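Long-range contacts in succinylglutamate desuccinylase (Vibrio parahaemolyticus, PDB 2BCO), which probably hydrolyses N-succinyl-L-glutamate to succinate and L-glutamate, the last step of arginine breakdown by the AST pathway, with one zinc ion per subunit: residues W150-L154 with F203-S207; Y164-P170 with A215-G221; E191-N197 with C257-V262. All coordinates share one frame; numbering follows the deposited sequence.

How the contacts relate
Contacts 1 and 2 lie deep in the catalytic domain, close to the zinc, whereas contact 3 is partly buried and reaches a strand of the hybrid domain. Neighbouring strands link the three: 150-154 lies beside 215-221, 215-221 beside 164-170, and 164-170 beside 191-197. The backbone of D153 probably hydrogen-bonds to L216 and M218, and that of A167 to A192 and L194. Contact 1 sets a helix on a strand and works through side chains: crossed aromatic rings, a histidine-serine bond and a water. Contacts 2 and 3 are backbone ladders, the first antiparallel and carrying E219, the second parallel with mostly apolar side chains.

Contact 1. Residues W150-L154 with F203-S207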
# COMPACT_ATOMS: atom_id res chain seq x y z
N TRP A 150 7.40 1.09 -10.32
CA TRP A 150 6.29 1.50 -9.46
C TRP A 150 5.83 0.34 -8.59
O TRP A 150 5.85 -0.81 -9.02
CB TRP A 150 5.07 1.93 -10.29
CG TRP A 150 5.21 3.21 -11.06
CD1 TRP A 150 6.06 3.45 -12.10
CD2 TRP A 150 4.43 4.40 -10.89
NE1 TRP A 150 5.83 4.70 -12.61
CE2 TRP A 150 4.83 5.30 -11.90
CE3 TRP A 150 3.40 4.77 -10.02
CZ2 TRP A 150 4.27 6.58 -12.02
CZ3 TRP A 150 2.83 6.04 -10.15
CH2 TRP A 150 3.26 6.92 -11.15
N HIS A 151 5.42 0.65 -7.37
CA HIS A 151 4.90 -0.37 -6.48
C HIS A 151 3.79 0.24 -5.65
O HIS A 151 4.02 1.09 -4.80
CB HIS A 151 5.97 -0.94 -5.54
CG HIS A 151 5.47 -2.07 -4.70
ND1 HIS A 151 6.28 -2.78 -3.84
CD2 HIS A 151 4.24 -2.63 -4.59
CE1 HIS A 151 5.57 -3.72 -3.24
NE2 HIS A 151 4.33 -3.65 -3.68
N LEU A 152 2.58 -0.19 -5.94
CA LEU A 152 1.40 0.28 -5.23
C LEU A 152 0.87 -0.88 -4.40
O LEU A 152 0.32 -1.85 -4.93
CB LEU A 152 0.35 0.75 -6.24
CG LEU A 152 0.47 2.13 -6.90
CD1 LEU A 152 1.91 2.46 -7.23
CD2 LEU A 152 -0.35 2.13 -8.16
N ASP A 153 1.06 -0.79 -3.09
CA ASP A 153 0.59 -1.81 -2.15
C ASP A 153 -0.76 -1.37 -1.59
O ASP A 153 -0.82 -0.41 -0.81
CB ASP A 153 1.59 -1.99 -1.00
CG ASP A 153 1.25 -3.18 -0.14
OD1 ASP A 153 1.73 -3.27 1.01
OD2 ASP A 153 0.51 -4.05 -0.63
N LEU A 154 -1.82 -2.08 -1.95
CA LEU A 154 -3.18 -1.70 -1.54
C LEU A 154 -3.72 -2.31 -0.24
O LEU A 154 -3.87 -3.53 -0.11
CB LEU A 154 -4.13 -2.01 -2.69
CG LEU A 154 -3.56 -1.66 -4.07
CD1 LEU A 154 -4.62 -1.93 -5.15
CD2 LEU A 154 -3.11 -0.18 -4.09
N PHE A 203 6.15 -3.88 2.87
CA PHE A 203 6.39 -4.38 1.53
C PHE A 203 6.70 -3.20 0.59
O PHE A 203 7.57 -3.30 -0.28
CB PHE A 203 5.13 -5.12 1.07
CG PHE A 203 5.29 -5.87 -0.23
CD1 PHE A 203 6.52 -6.42 -0.60
CD2 PHE A 203 4.19 -6.08 -1.05
CE1 PHE A 203 6.63 -7.18 -1.76
CE2 PHE A 203 4.29 -6.84 -2.21
CZ PHE A 203 5.52 -7.38 -2.57
N SER A 204 5.99 -2.09 0.79
CA SER A 204 6.18 -0.88 0.01
C SER A 204 7.58 -0.30 0.25
O SER A 204 8.29 0.06 -0.70
CB SER A 204 5.12 0.16 0.41
OG SER A 204 5.32 1.38 -0.26
N TRP A 205 7.97 -0.21 1.52
CA TRP A 205 9.29 0.31 1.87
C TRP A 205 10.38 -0.55 1.25
O TRP A 205 11.39 -0.04 0.78
CB TRP A 205 9.48 0.34 3.39
CG TRP A 205 10.93 0.48 3.82
CD1 TRP A 205 11.63 1.64 3.95
CD2 TRP A 205 11.87 -0.58 4.07
NE1 TRP A 205 12.94 1.37 4.27
CE2 TRP A 205 13.11 0.02 4.35
CE3 TRP A 205 11.77 -1.98 4.09
CZ2 TRP A 205 14.26 -0.74 4.64
CZ3 TRP A 205 12.92 -2.73 4.38
CH2 TRP A 205 14.14 -2.10 4.65
N TYR A 206 10.18 -1.87 1.23
CA TYR A 206 11.18 -2.77 0.67
C TYR A 206 11.49 -2.49 -0.81
O TYR A 206 12.64 -2.56 -1.23
CB TYR A 206 10.73 -4.23 0.81
CG TYR A 206 11.73 -5.22 0.29
CD1 TYR A 206 12.77 -5.67 1.10
CD2 TYR A 206 11.65 -5.72 -1.01
CE1 TYR A 206 13.71 -6.61 0.63
CE2 TYR A 206 12.57 -6.66 -1.49
CZ TYR A 206 13.60 -7.09 -0.66
OH TYR A 206 14.50 -8.03 -1.11
N SER A 207 10.45 -2.19 -1.58
CA SER A 207 10.63 -1.89 -2.99
C SER A 207 11.31 -0.55 -3.18
O SER A 207 12.15 -0.40 -4.05
CB SER A 207 9.27 -1.88 -3.71
OG SER A 207 8.81 -3.20 -3.92
O HOH W 1 3.33 -1.91 2.52
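The imidazole of H151 stands on its edge over the phenyl ring of F203. Its CE1 sits above the centre of that ring, 3.5 Å from F203 CD2, and the two planes are 84° apart, a T-shaped pair in which histidine supplies the edge and phenylalanine the face. H151 reaches the helix because its CG lies anti to the backbone N (chi1 -175°), which carries the ring straight out from the strand. Near the plane of the same imidazole, S207 OG is 2.6 Å from H151 ND1, a short hydrogen bond in which either atom could be the donor. NE2 on the far side of the ring bonds to the hydroxyl of S59, so both nitrogens are engaged and the rotation of the buried ring is fixed.

Two residues on, D153 faces the first turn of the helix. Its OD1 approaches F203 CB at 3.9 Å, with the carboxylate almost perpendicular to the phenyl ring. A water 2.6 Å from D153 OD1 donates to that oxygen and accepts from S204 N at 3.2 Å, tying the carboxylate to the start of the helix. OD1 also takes a hydrogen bond from NE2 of the zinc ligand H155, while OD2 bonds to S59. D153 is thus second-shell to the zinc and probably orients its ligand H155.

Helix 203-211 runs nearly antiparallel to strand 149-157, their local axes 8.5 Å apart. That strand hydrogen-bonds to strand 55-60 through W150 and L152, and to strand 214-220 through H151. L133 and V137 of helix 125-141 also touch F203, and F116 stacks on its ring.

Contact 2. Residues Y164-P170 with A215-G221; sequences YTFAVSP and ALTMELG
The E219 side chain runs alongside that of F166 and leaves the sheet in the same direction, its CG over one face of the phenyl ring. E219 CG is 3.3 Å from F166 CZ, a CH-pi contact displaced from the ring centre toward its rim, and ring and carboxylate planes are 30° apart. The ring gets there by turning its CG between the backbone N and the carbonyl carbon (chi1 73°), while the glutamate bends at chi2 and folds its carboxylate back rather than extending it. At the end of the ladder the Y164 ring does something similar: its face rests on G221, with CZ 3.4 Å from G221 CA, where only a CH2 group has to be accommodated. R233 makes a cation-pi contact with the same tyrosine.

Strands 165-169 and 214-220 are an antiparallel pair within the catalytic domain, which belongs to the zinc exopeptidase clan. E219, the predicted active-site residue, has its side chain about 5 Å from the zinc at their nearest atoms, an arrangement consistent with the catalytic glutamate of M14 carboxypeptidases.

F166 and E219 form a hydrogen-bonded pair: E219 N donates to F166 O at 2.8 Å, and the return bond from F166 N is weak. V168 and T217 repeat the pattern more evenly, V168 N to T217 O being 2.9 Å and T217 N to V168 O 3.1 Å. Their side chains share the face that carries F166 and E219. On the reverse face, A167 CB meets CG of the selenomethionine M218 at 4.2 Å, and L185 and F184 of helix 179-188 close over this patch. Past the ladder, a water accepts from S169 OG and donates to A215 O, while R177 donates to the same serine hydroxyl.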
# COMPACT_ATOMS: atom_id res chain seq x y z
N TYR A 164 -10.88 9.35 4.29
CA TYR A 164 -11.35 8.02 3.90
C TYR A 164 -10.23 7.26 3.18
O TYR A 164 -10.09 6.05 3.36
CB TYR A 164 -12.58 8.13 3.00
CG TYR A 164 -13.10 6.79 2.54
CD1 TYR A 164 -13.78 5.94 3.42
CD2 TYR A 164 -12.92 6.37 1.23
CE1 TYR A 164 -14.26 4.69 2.99
CE2 TYR A 164 -13.39 5.13 0.79
CZ TYR A 164 -14.07 4.30 1.68
OH TYR A 164 -14.56 3.08 1.24
N THR A 165 -9.46 7.98 2.36
CA THR A 165 -8.32 7.41 1.65
C THR A 165 -7.08 8.25 1.98
O THR A 165 -7.18 9.47 2.16
CB THR A 165 -8.48 7.43 0.11
OG1 THR A 165 -8.67 8.77 -0.35
CG2 THR A 165 -9.63 6.55 -0.34
N PHE A 166 -5.94 7.58 2.07
CA PHE A 166 -4.67 8.26 2.31
C PHE A 166 -3.55 7.29 1.98
O PHE A 166 -3.79 6.09 1.84
CB PHE A 166 -4.57 8.81 3.74
CG PHE A 166 -4.37 7.77 4.82
CD1 PHE A 166 -3.08 7.38 5.20
CD2 PHE A 166 -5.45 7.26 5.53
CE1 PHE A 166 -2.88 6.50 6.27
CE2 PHE A 166 -5.25 6.38 6.61
CZ PHE A 166 -3.96 6.01 6.98
N ALA A 167 -2.33 7.80 1.85
CA ALA A 167 -1.20 6.95 1.50
C ALA A 167 0.03 7.28 2.32
O ALA A 167 0.13 8.36 2.91
CB ALA A 167 -0.89 7.09 0.01
N VAL A 168 0.96 6.33 2.34
CA VAL A 168 2.20 6.49 3.07
C VAL A 168 3.37 6.28 2.13
O VAL A 168 3.48 5.23 1.50
CB VAL A 168 2.29 5.49 4.24
CG1 VAL A 168 3.63 5.61 4.93
CG2 VAL A 168 1.16 5.73 5.22
N SER A 169 4.24 7.28 2.03
CA SER A 169 5.42 7.22 1.18
C SER A 169 6.64 6.85 2.03
O SER A 169 7.02 7.61 2.93
CB SER A 169 5.65 8.56 0.49
OG SER A 169 6.82 8.53 -0.30
N PRO A 170 7.28 5.70 1.74
CA PRO A 170 8.46 5.20 2.46
C PRO A 170 9.65 6.15 2.47
O PRO A 170 9.80 6.99 1.59
CB PRO A 170 8.79 3.90 1.72
CG PRO A 170 7.50 3.50 1.10
CD PRO A 170 6.97 4.83 0.60
N ALA A 215 7.03 4.01 -4.70
CA ALA A 215 6.17 3.17 -3.90
C ALA A 215 5.29 3.82 -2.85
O ALA A 215 5.63 4.84 -2.25
CB ALA A 215 7.03 2.10 -3.24
N LEU A 216 4.14 3.20 -2.62
CA LEU A 216 3.22 3.70 -1.62
C LEU A 216 2.47 2.55 -0.99
O LEU A 216 2.30 1.49 -1.59
CB LEU A 216 2.17 4.62 -2.25
CG LEU A 216 2.50 5.88 -3.03
CD1 LEU A 216 1.25 6.29 -3.82
CD2 LEU A 216 2.94 6.99 -2.08
N THR A 217 2.02 2.79 0.22
CA THR A 217 1.17 1.85 0.92
C THR A 217 -0.10 2.70 0.89
O THR A 217 -0.11 3.81 1.41
CB THR A 217 1.61 1.63 2.36
OG1 THR A 217 2.89 0.99 2.36
CG2 THR A 217 0.60 0.74 3.09
N MSE A 218 -1.14 2.20 0.24
CA MSE A 218 -2.38 2.97 0.14
C MSE A 218 -3.52 2.41 1.00
O MSE A 218 -3.89 1.24 0.88
CB MSE A 218 -2.80 3.06 -1.33
CG MSE A 218 -1.73 3.68 -2.23
SE MSE A 218 -2.14 3.69 -4.12
CE MSE A 218 -3.03 5.40 -4.19
N GLU A 219 -4.07 3.26 1.87
CA GLU A 219 -5.19 2.88 2.73
C GLU A 219 -6.50 3.23 2.02
O GLU A 219 -6.94 4.39 2.03
CB GLU A 219 -5.11 3.64 4.05
CG GLU A 219 -3.78 3.54 4.79
CD GLU A 219 -3.46 2.13 5.27
OE1 GLU A 219 -4.36 1.42 5.75
OE2 GLU A 219 -2.28 1.74 5.20
N LEU A 220 -7.10 2.22 1.39
CA LEU A 220 -8.35 2.38 0.64
C LEU A 220 -9.57 1.93 1.43
O LEU A 220 -9.93 0.75 1.44
CB LEU A 220 -8.27 1.56 -0.65
CG LEU A 220 -7.44 2.07 -1.82
CD1 LEU A 220 -6.28 2.90 -1.33
CD2 LEU A 220 -6.97 0.88 -2.65
N GLY A 221 -10.22 2.88 2.08
CA GLY A 221 -11.41 2.53 2.83
C GLY A 221 -11.12 1.72 4.09
O GLY A 221 -10.02 1.77 4.63
O HOH W 2 -8.40 4.13 5.00
O HOH W 3 7.02 7.22 -2.61

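Contact 3. Residues E191-N197 with C257-V262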
# COMPACT_ATOMS: atom_id res chain seq x y z
N GLU A 191 -7.11 11.56 -0.46
CA GLU A 191 -7.17 12.74 0.38
C GLU A 191 -5.89 13.23 1.02
O GLU A 191 -5.71 14.43 1.20
CB GLU A 191 -8.26 12.54 1.43
CG GLU A 191 -9.62 12.29 0.80
CD GLU A 191 -10.67 11.89 1.81
OE1 GLU A 191 -10.82 12.61 2.82
OE2 GLU A 191 -11.36 10.87 1.59
N ALA A 192 -5.00 12.31 1.38
CA ALA A 192 -3.76 12.73 2.02
C ALA A 192 -2.63 11.72 1.85
O ALA A 192 -2.87 10.52 1.65
CB ALA A 192 -4.00 12.98 3.49
N VAL A 193 -1.40 12.22 1.90
CA VAL A 193 -0.22 11.37 1.81
C VAL A 193 0.72 11.69 2.97
O VAL A 193 1.04 12.85 3.21
CB VAL A 193 0.56 11.57 0.50
CG1 VAL A 193 1.66 10.51 0.38
CG2 VAL A 193 -0.39 11.48 -0.69
N LEU A 194 1.12 10.66 3.70
CA LEU A 194 2.02 10.82 4.83
C LEU A 194 3.43 10.46 4.33
O LEU A 194 3.65 9.38 3.79
CB LEU A 194 1.61 9.87 5.96
CG LEU A 194 2.02 10.15 7.42
CD1 LEU A 194 2.21 8.82 8.13
CD2 LEU A 194 3.31 10.97 7.48
N LEU A 195 4.37 11.39 4.47
CA LEU A 195 5.74 11.16 4.04
C LEU A 195 6.52 10.61 5.24
O LEU A 195 6.78 11.34 6.19
CB LEU A 195 6.38 12.47 3.59
CG LEU A 195 5.63 13.25 2.50
CD1 LEU A 195 6.34 14.56 2.24
CD2 LEU A 195 5.53 12.43 1.24
N SER A 196 6.87 9.33 5.21
CA SER A 196 7.61 8.75 6.33
C SER A 196 8.96 9.43 6.53
O SER A 196 9.57 9.90 5.57
CB SER A 196 7.84 7.25 6.11
OG SER A 196 6.64 6.53 6.18
N ASN A 197 9.43 9.49 7.77
CA ASN A 197 10.73 10.09 8.07
C ASN A 197 11.66 9.02 8.62
O ASN A 197 12.77 9.32 9.05
CB ASN A 197 10.60 11.25 9.07
CG ASN A 197 10.38 10.77 10.50
OD1 ASN A 197 9.78 9.72 10.73
ND2 ASN A 197 10.84 11.55 11.47
N CYS A 257 -3.52 16.58 -2.91
CA CYS A 257 -3.84 15.84 -1.70
C CYS A 257 -3.10 16.55 -0.56
O CYS A 257 -2.11 17.24 -0.80
CB CYS A 257 -3.36 14.38 -1.81
SG CYS A 257 -1.59 14.18 -2.12
N ILE A 258 -3.58 16.39 0.66
CA ILE A 258 -2.92 17.02 1.79
C ILE A 258 -1.60 16.29 2.04
O ILE A 258 -1.54 15.06 1.98
CB ILE A 258 -3.81 16.96 3.04
CG1 ILE A 258 -5.12 17.72 2.77
CG2 ILE A 258 -3.09 17.57 4.25
CD1 ILE A 258 -6.20 17.45 3.79
N LYS A 259 -0.53 17.05 2.28
CA LYS A 259 0.78 16.46 2.53
C LYS A 259 1.09 16.55 4.02
O LYS A 259 0.98 17.63 4.62
CB LYS A 259 1.86 17.21 1.74
CG LYS A 259 1.55 17.50 0.26
CD LYS A 259 1.44 16.22 -0.58
CE LYS A 259 1.30 16.53 -2.07
NZ LYS A 259 0.11 17.38 -2.39
N TYR A 260 1.46 15.43 4.62
CA TYR A 260 1.78 15.38 6.04
C TYR A 260 3.23 14.96 6.23
O TYR A 260 3.82 14.35 5.34
CB TYR A 260 0.89 14.36 6.77
CG TYR A 260 -0.54 14.79 6.99
CD1 TYR A 260 -0.89 15.63 8.05
CD2 TYR A 260 -1.55 14.35 6.14
CE1 TYR A 260 -2.21 16.03 8.25
CE2 TYR A 260 -2.88 14.74 6.34
CZ TYR A 260 -3.20 15.58 7.39
OH TYR A 260 -4.51 15.96 7.59
N ARG A 261 3.81 15.31 7.37
CA ARG A 261 5.18 14.93 7.70
C ARG A 261 5.09 14.42 9.13
O ARG A 261 4.13 14.72 9.83
CB ARG A 261 6.14 16.13 7.62
CG ARG A 261 6.02 17.15 8.75
CD ARG A 261 7.12 18.23 8.63
NE ARG A 261 6.94 19.34 9.56
CZ ARG A 261 7.18 19.29 10.87
NH1 ARG A 261 7.61 18.17 11.43
NH2 ARG A 261 6.97 20.36 11.63
N VAL A 262 6.08 13.66 9.57
CA VAL A 262 6.06 13.15 10.93
C VAL A 262 6.57 14.16 11.96
O VAL A 262 7.77 14.44 12.01
CB VAL A 262 6.88 11.85 11.02
CG1 VAL A 262 6.88 11.33 12.46
CG2 VAL A 262 6.29 10.81 10.07
O HOH W 4 8.16 13.12 7.79
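A parallel strand pair joins the catalytic domain to the barrel-sandwich hybrid domain here, strand 192-195 lying along the start of strand 258-267. A192 CB and the Y260 ring meet on one face, the methyl arriving at the ring edge, in its plane, 3.5 Å from CE2. The phenol OH goes on to bond H163 NE2, and F284 also meets the tyrosine ring. Further along this side, L194 CD2 touches V262 CG2 at 4.0 Å.

On the opposite face V193 CG2 packs 3.3 Å from C257 SG, the thiol being turned between its backbone N and carbonyl carbon (chi1 58°). K259 folds back from the same face, its NZ donating to C257 O at 2.7 Å.

The backbone ladder alternates as parallel strands do. I258 N donates to E191 O, V193 N to I258 O at 2.8 Å, Y260 N to V193 O, and L195 N to Y260 O at 3.1 Å. The last comes from well above the carbonyl plane. Beyond it the strands part, and a water takes over, donating to L195 O and accepting from V262 N. N197 then lays its amide across the V262 side chain, with N197 OD1 3.6 Å from V262 CB.

The other edge of strand 192-195 hydrogen-bonds to strand 165-169 through A192 and L194, while strand 258-267 is flanked in turn by antiparallel strand 322-335. L185 of helix 179-188 packs on V193 and C257, and Y341 of strand 338-341 lies against L195, N197 and R261.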